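Local coordinates for protein methylmalonyl-CoA carboxyltransferase 5S subunit (Propionibacterium freudenreichii subsp. shermanii, PDB 1RQB) that transfers a carboxyl group from the biotin of the 1.3S subunit to pyruvate, forming oxaloacetate, with one cobalt ion bound per subunit, at residues M197-K202 with G232-S237; S237-I242 with A269-G274. All blocks are in the same frame, centred on the assembly; numbering follows the deposited sequence.

Contact 1: residues M197-K202 with G232-S237; sequences MAALLK and GVTEVS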
HETATM    1  N   MSE A 197     -10.313  -8.182   9.860  1.00 12.51           N
HETATM    2  CA  MSE A 197      -9.650  -7.077  10.568  1.00 17.44           C
HETATM    3  C   MSE A 197      -8.129  -7.218  10.540  1.00 14.88           C
HETATM    4  O   MSE A 197      -7.414  -6.216  10.563  1.00 13.25           O
HETATM    5  CB  MSE A 197     -10.125  -7.012  12.024  1.00 21.22           C
HETATM    6  CG  MSE A 197      -9.531  -5.846  12.793  1.00 33.84           C
HETATM    7 SE   MSE A 197     -10.041  -5.818  14.676  1.00 50.56          SE
HETATM    8  CE  MSE A 197     -11.914  -6.320  14.487  1.00 36.66           C
ATOM      9  N   ALA A 198      -7.625  -8.447  10.472  1.00 11.06           N
ATOM     10  CA  ALA A 198      -6.170  -8.656  10.492  1.00 14.73           C
ATOM     11  C   ALA A 198      -5.576  -8.767   9.085  1.00 12.45           C
ATOM     12  O   ALA A 198      -4.374  -8.988   8.943  1.00 12.78           O
ATOM     13  CB  ALA A 198      -5.838  -9.912  11.314  1.00 12.62           C
ATOM     14  N   ALA A 199      -6.404  -8.614   8.050  1.00  9.79           N
ATOM     15  CA  ALA A 199      -5.963  -8.680   6.647  1.00 10.54           C
ATOM     16  C   ALA A 199      -5.386 -10.060   6.323  1.00 12.18           C
ATOM     17  O   ALA A 199      -4.406 -10.186   5.590  1.00  8.31           O
ATOM     18  CB  ALA A 199      -4.902  -7.596   6.365  1.00 11.38           C
ATOM     19  N   LEU A 200      -6.030 -11.096   6.838  1.00  9.58           N
ATOM     20  CA  LEU A 200      -5.553 -12.472   6.635  1.00 11.99           C
ATOM     21  C   LEU A 200      -6.146 -13.098   5.373  1.00 11.14           C
ATOM     22  O   LEU A 200      -5.690 -14.154   4.939  1.00 13.02           O
ATOM     23  CB  LEU A 200      -5.974 -13.331   7.820  1.00 12.12           C
ATOM     24  CG  LEU A 200      -5.177 -13.182   9.106  1.00 14.92           C
ATOM     25  CD1 LEU A 200      -5.924 -13.879  10.238  1.00 14.82           C
ATOM     26  CD2 LEU A 200      -3.803 -13.778   8.901  1.00 17.00           C
ATOM     27  N   LEU A 201      -7.155 -12.461   4.792  1.00 10.90           N
ATOM     28  CA  LEU A 201      -7.837 -13.041   3.624  1.00 10.47           C
ATOM     29  C   LEU A 201      -6.994 -12.905   2.355  1.00 11.77           C
ATOM     30  O   LEU A 201      -6.804 -11.810   1.828  1.00 10.20           O
ATOM     31  CB  LEU A 201      -9.202 -12.369   3.419  1.00  9.21           C
ATOM     32  CG  LEU A 201     -10.060 -12.975   2.303  1.00  7.05           C
ATOM     33  CD1 LEU A 201     -10.520 -14.389   2.691  1.00  6.51           C
ATOM     34  CD2 LEU A 201     -11.286 -12.082   2.080  1.00 11.98           C
ATOM     35  N   LYS A 202      -6.497 -14.038   1.869  1.00 10.52           N
ATOM     36  CA  LYS A 202      -5.697 -14.051   0.637  1.00 11.25           C
ATOM     37  C   LYS A 202      -6.642 -14.150  -0.561  1.00 11.68           C
ATOM     38  O   LYS A 202      -7.822 -14.463  -0.408  1.00  8.27           O
ATOM     39  CB  LYS A 202      -4.690 -15.210   0.649  1.00 12.10           C
ATOM     40  CG  LYS A 202      -3.570 -15.027   1.691  1.00 10.04           C
ATOM     41  CD  LYS A 202      -2.564 -16.161   1.607  1.00 11.91           C
ATOM     42  CE  LYS A 202      -1.373 -15.934   2.533  1.00 13.62           C
ATOM     43  NZ  LYS A 202      -0.267 -16.883   2.204  1.00 15.03           N
ATOM     44  N   GLY A 232      -0.752  -6.252   3.241  1.00  9.56           N
ATOM     45  CA  GLY A 232      -0.477  -5.869   1.864  1.00 11.93           C
ATOM     46  C   GLY A 232      -0.990  -6.780   0.757  1.00 11.66           C
ATOM     47  O   GLY A 232      -0.656  -6.543  -0.402  1.00 10.91           O
ATOM     48  N   VAL A 233      -1.816  -7.784   1.063  1.00 11.11           N
ATOM     49  CA  VAL A 233      -2.271  -8.705   0.010  1.00  7.80           C
ATOM     50  C   VAL A 233      -3.754  -8.526  -0.326  1.00 13.21           C
ATOM     51  O   VAL A 233      -4.225  -9.056  -1.330  1.00  9.82           O
ATOM     52  CB  VAL A 233      -2.126 -10.218   0.442  1.00 12.32           C
ATOM     53  CG1 VAL A 233      -0.755 -10.479   1.093  1.00 11.61           C
ATOM     54  CG2 VAL A 233      -3.233 -10.603   1.440  1.00 12.23           C
ATOM     55  N   THR A 234      -4.488  -7.756   0.468  1.00  8.69           N
ATOM     56  CA  THR A 234      -5.950  -7.732   0.307  1.00 11.55           C
ATOM     57  C   THR A 234      -6.490  -6.910  -0.865  1.00 10.82           C
ATOM     58  O   THR A 234      -7.658  -7.074  -1.214  1.00 10.86           O
ATOM     59  CB  THR A 234      -6.647  -7.311   1.613  1.00 12.89           C
ATOM     60  OG1 THR A 234      -6.249  -5.983   1.957  1.00 11.24           O
ATOM     61  CG2 THR A 234      -6.278  -8.283   2.745  1.00 12.62           C
ATOM     62  N   GLU A 235      -5.728  -6.021  -1.494  1.00  9.90           N
ATOM     63  CA  GLU A 235      -6.375  -5.351  -2.632  1.00 13.08           C
ATOM     64  C   GLU A 235      -6.536  -6.380  -3.752  1.00 13.27           C
ATOM     65  O   GLU A 235      -7.481  -6.340  -4.540  1.00  9.71           O
ATOM     66  CB  GLU A 235      -5.582  -4.140  -3.124  1.00 15.41           C
ATOM     67  CG  GLU A 235      -6.352  -3.372  -4.197  1.00 21.09           C
ATOM     68  CD  GLU A 235      -5.760  -2.007  -4.481  1.00 27.34           C
ATOM     69  OE1 GLU A 235      -5.771  -1.152  -3.575  1.00 30.36           O
ATOM     70  OE2 GLU A 235      -5.283  -1.788  -5.608  1.00 30.40           O
ATOM     71  N   VAL A 236      -5.614  -7.331  -3.817  1.00 11.28           N
ATOM     72  CA  VAL A 236      -5.750  -8.383  -4.834  1.00  8.33           C
ATOM     73  C   VAL A 236      -6.926  -9.277  -4.433  1.00  7.82           C
ATOM     74  O   VAL A 236      -7.646  -9.789  -5.287  1.00 11.16           O
ATOM     75  CB  VAL A 236      -4.473  -9.211  -4.938  1.00 10.93           C
ATOM     76  CG1 VAL A 236      -4.633 -10.275  -6.034  1.00 13.53           C
ATOM     77  CG2 VAL A 236      -3.300  -8.286  -5.274  1.00 11.65           C
ATOM     78  N   SER A 237      -7.131  -9.445  -3.126  1.00  8.35           N
ATOM     79  CA  SER A 237      -8.259 -10.242  -2.623  1.00  9.96           C
ATOM     80  C   SER A 237      -9.571  -9.560  -3.018  1.00  7.23           C
ATOM     81  O   SER A 237     -10.538 -10.231  -3.374  1.00 10.01           O
ATOM     82  CB  SER A 237      -8.175 -10.404  -1.097  1.00  9.59           C
ATOM     83  OG  SER A 237      -6.973 -11.087  -0.745  1.00  9.52           O
TER

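Contact 2: residues S237-I242 with A269-G274; sequences SLMKAI and AEMLEG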
ATOM      1  N   SER A 237      -7.131  -9.445  -3.126  1.00  8.35           N
ATOM      2  CA  SER A 237      -8.259 -10.242  -2.623  1.00  9.96           C
ATOM      3  C   SER A 237      -9.571  -9.560  -3.018  1.00  7.23           C
ATOM      4  O   SER A 237     -10.538 -10.231  -3.374  1.00 10.01           O
ATOM      5  CB  SER A 237      -8.175 -10.404  -1.097  1.00  9.59           C
ATOM      6  OG  SER A 237      -6.973 -11.087  -0.745  1.00  9.52           O
ATOM      7  N   LEU A 238      -9.620  -8.230  -2.941  1.00  9.17           N
ATOM      8  CA  LEU A 238     -10.829  -7.498  -3.351  1.00  9.54           C
ATOM      9  C   LEU A 238     -11.120  -7.780  -4.828  1.00  9.76           C
ATOM     10  O   LEU A 238     -12.268  -8.001  -5.212  1.00 11.56           O
ATOM     11  CB  LEU A 238     -10.645  -5.991  -3.164  1.00  9.06           C
ATOM     12  CG  LEU A 238     -11.185  -5.369  -1.875  1.00 15.09           C
ATOM     13  CD1 LEU A 238     -10.616  -6.060  -0.678  1.00 18.52           C
ATOM     14  CD2 LEU A 238     -10.863  -3.881  -1.851  1.00 12.62           C
HETATM   15  N   MSE A 239     -10.087  -7.763  -5.663  1.00  8.37           N
HETATM   16  CA  MSE A 239     -10.285  -8.024  -7.098  1.00  8.89           C
HETATM   17  C   MSE A 239     -10.837  -9.440  -7.284  1.00  9.72           C
HETATM   18  O   MSE A 239     -11.767  -9.650  -8.061  1.00 10.33           O
HETATM   19  CB  MSE A 239      -8.968  -7.888  -7.870  1.00  9.62           C
HETATM   20  CG  MSE A 239      -9.099  -8.165  -9.373  1.00 15.19           C
HETATM   21 SE   MSE A 239     -10.129  -6.774 -10.329  1.00 34.21          SE
HETATM   22  CE  MSE A 239     -11.778  -7.704 -10.555  1.00 23.54           C
ATOM     23  N   LYS A 240     -10.262 -10.420  -6.587  1.00  6.60           N
ATOM     24  CA  LYS A 240     -10.743 -11.807  -6.680  1.00 10.44           C
ATOM     25  C   LYS A 240     -12.162 -11.927  -6.120  1.00 11.80           C
ATOM     26  O   LYS A 240     -12.964 -12.719  -6.615  1.00 10.65           O
ATOM     27  CB  LYS A 240      -9.796 -12.766  -5.928  1.00 11.73           C
ATOM     28  CG  LYS A 240      -8.505 -13.008  -6.684  1.00 18.58           C
ATOM     29  CD  LYS A 240      -8.844 -13.651  -8.008  1.00 28.37           C
ATOM     30  CE  LYS A 240      -7.634 -13.857  -8.887  1.00 31.15           C
ATOM     31  NZ  LYS A 240      -8.080 -14.293 -10.241  1.00 34.28           N
ATOM     32  N   ALA A 241     -12.474 -11.147  -5.088  1.00  7.53           N
ATOM     33  CA  ALA A 241     -13.822 -11.202  -4.506  1.00 12.05           C
ATOM     34  C   ALA A 241     -14.825 -10.652  -5.522  1.00  7.97           C
ATOM     35  O   ALA A 241     -15.946 -11.145  -5.639  1.00 10.06           O
ATOM     36  CB  ALA A 241     -13.881 -10.390  -3.201  1.00  9.00           C
ATOM     37  N   ILE A 242     -14.415  -9.635  -6.266  1.00  7.22           N
ATOM     38  CA  ILE A 242     -15.289  -9.049  -7.293  1.00  9.05           C
ATOM     39  C   ILE A 242     -15.489 -10.075  -8.410  1.00  8.96           C
ATOM     40  O   ILE A 242     -16.591 -10.234  -8.933  1.00 11.33           O
ATOM     41  CB  ILE A 242     -14.681  -7.730  -7.832  1.00  7.71           C
ATOM     42  CG1 ILE A 242     -14.803  -6.651  -6.745  1.00  8.44           C
ATOM     43  CG2 ILE A 242     -15.389  -7.297  -9.140  1.00  8.18           C
ATOM     44  CD1 ILE A 242     -13.987  -5.396  -7.018  1.00 11.69           C
ATOM     45  N   ALA A 269     -11.399   1.931  -7.281  1.00  9.52           N
ATOM     46  CA  ALA A 269     -12.280   2.323  -8.391  1.00 10.93           C
ATOM     47  C   ALA A 269     -11.509   2.334  -9.714  1.00 13.14           C
ATOM     48  O   ALA A 269     -12.001   1.839 -10.727  1.00 15.04           O
ATOM     49  CB  ALA A 269     -12.893   3.713  -8.134  1.00 12.93           C
ATOM     50  N   GLU A 270     -10.298   2.892  -9.710  1.00  9.75           N
ATOM     51  CA  GLU A 270      -9.513   3.004 -10.950  1.00 12.00           C
ATOM     52  C   GLU A 270      -9.037   1.652 -11.488  1.00  9.82           C
ATOM     53  O   GLU A 270      -8.961   1.461 -12.701  1.00 14.05           O
ATOM     54  CB  GLU A 270      -8.291   3.900 -10.733  1.00 12.97           C
ATOM     55  CG  GLU A 270      -8.629   5.336 -10.405  1.00 17.16           C
ATOM     56  CD  GLU A 270      -8.740   6.228 -11.635  1.00 21.91           C
ATOM     57  OE1 GLU A 270      -8.828   5.710 -12.775  1.00 21.47           O
ATOM     58  OE2 GLU A 270      -8.741   7.462 -11.451  1.00 22.53           O
HETATM   59  N   MSE A 271      -8.728   0.708 -10.614  1.00 11.35           N
HETATM   60  CA  MSE A 271      -8.178  -0.581 -11.059  1.00 13.68           C
HETATM   61  C   MSE A 271      -9.183  -1.390 -11.885  1.00 10.65           C
HETATM   62  O   MSE A 271      -8.785  -2.328 -12.573  1.00 13.56           O
HETATM   63  CB  MSE A 271      -7.755  -1.432  -9.862  1.00 14.40           C
HETATM   64  CG  MSE A 271      -8.916  -2.001  -9.058  1.00 18.35           C
HETATM   65 SE   MSE A 271      -8.362  -3.107  -7.510  1.00 32.98          SE
HETATM   66  CE  MSE A 271     -10.017  -4.061  -7.158  1.00 17.31           C
ATOM     67  N   LEU A 272     -10.470  -1.056 -11.846  1.00  9.16           N
ATOM     68  CA  LEU A 272     -11.469  -1.861 -12.566  1.00 11.25           C
ATOM     69  C   LEU A 272     -11.632  -1.469 -14.037  1.00 13.80           C
ATOM     70  O   LEU A 272     -12.323  -2.167 -14.778  1.00 12.92           O
ATOM     71  CB  LEU A 272     -12.836  -1.739 -11.875  1.00 12.52           C
ATOM     72  CG  LEU A 272     -12.902  -2.234 -10.431  1.00 14.72           C
ATOM     73  CD1 LEU A 272     -14.317  -2.011  -9.870  1.00 15.22           C
ATOM     74  CD2 LEU A 272     -12.533  -3.709 -10.393  1.00 15.62           C
ATOM     75  N   GLU A 273     -11.000  -0.384 -14.484  1.00 13.01           N
ATOM     76  CA  GLU A 273     -11.194   0.089 -15.863  1.00 14.10           C
ATOM     77  C   GLU A 273     -10.860  -0.987 -16.898  1.00 15.12           C
ATOM     78  O   GLU A 273      -9.762  -1.542 -16.915  1.00 15.55           O
ATOM     79  CB  GLU A 273     -10.365   1.352 -16.127  1.00 21.34           C
ATOM     80  CG  GLU A 273     -10.525   1.896 -17.546  1.00 26.50           C
ATOM     81  CD  GLU A 273      -9.868   3.260 -17.745  1.00 32.67           C
ATOM     82  OE1 GLU A 273      -8.860   3.546 -17.063  1.00 29.77           O
ATOM     83  OE2 GLU A 273     -10.357   4.037 -18.598  1.00 30.77           O
ATOM     84  N   GLY A 274     -11.838  -1.260 -17.763  1.00 13.45           N
ATOM     85  CA  GLY A 274     -11.694  -2.253 -18.815  1.00 12.53           C
ATOM     86  C   GLY A 274     -11.922  -3.715 -18.458  1.00 14.24           C
ATOM     87  O   GLY A 274     -11.834  -4.571 -19.336  1.00 13.28           O
TER

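Contact 1: residues M197-K202 with G232-S237
S237 OG donates a hydrogen bond to L201 O at 2.7 Å, tying the loop after strand 191-193 of the TIM barrel to the first turn of helix 234-243. The hydroxyl approaches the carbonyl at a C=O...donor angle of 130°, tilted 34° out of the carbonyl plane. With OG anti to its own carbonyl carbon (chi1 -61°), S237 presents the hydroxyl to the loop, and OG also makes a weak hydrogen bond back to V233 O.

Methyls close round the same carbonyl: V233 CG2 lies 3.8 Å from L201 O, and T234 CG2 touches both L201 O (3.7 Å) and A199 O (3.9 Å). T234 OG1 turns to other partners, H228 O and N263 ND2, which leaves the methyl for the loop.

One shell further out, the two carboxylate oxygens of D196 hold L200 N and L201 N, fixing the loop just beyond the cobalt ligand K195. K202 stands at the N-cap position of helix 203-217; its NZ forms salt bridges with E270 and E273 of the second subunit. A199, whose side chain lies close to that of the cobalt ligand H228, meets T234 CG2 through its CB at 3.9 Å.

Contact 2: residues S237-I242 with A269-G274
Two neighbouring outer helices of the TIM barrel meet here: helix 234-243, which follows strand 223-225, and the C-terminal part of helix 265-271 with the turn after it. Strand 248-251 lies between them in the chain, in keeping with the alternating beta-alpha order of the barrel. The side chains that meet are all apolar. The nearest CA atoms, those of M239 and L272, are 8.3 Å apart, and side chains bridge the gap.

M271, a selenomethionine, reaches across to the other helix. Its chain runs extended beyond CG (chi2 180°, chi3 -162°) and sets the terminal methyl against that helix: CE lies 4.0 Å from M239 CB and equally near M239 CA, touching backbone as well as side chain. The same methyl meets the tip of I242 at CD1, 4.2 Å away, and brushes L238 CB more distantly.

M239, also selenomethionine, slides past M271 in the opposite direction. The bend at chi2 (69°) turns its selenium to the side of L272, where M239 SE meets L272 CD2 at 3.9 Å; the two side chains cross obliquely.

Beyond the two segments, L238 also packs on C227 and on L225 of strand 223-225, while L272 rests on T279. M239 and M271 both touch V236 of the second subunit, so the packing between helices runs on into the dimer interface. I242 and L272 reach toward each other tip to tip, I242 CD1 meeting L272 CD2 at 4.0 Å.

Helix 234-243 joins the two contacts, whose centres are 14 Å apart: its first turn belongs to contact 1 and the next to contact 2, while S237 falls in both ranges but touches across only in contact 1. They also touch directly, since E235 OE2 packs 3.9 Å from M271 SE. Contact 1 is nearer the metal, with the side chain of A199 about 4 Å from that of the cobalt ligand H228 and about 10 Å from the cobalt ion; in contact 2 the side chain of L238 is about 12 Å from the ion. The glutamates that K202 pairs with across the dimer belong to the second subunit's copy of segment 269-274.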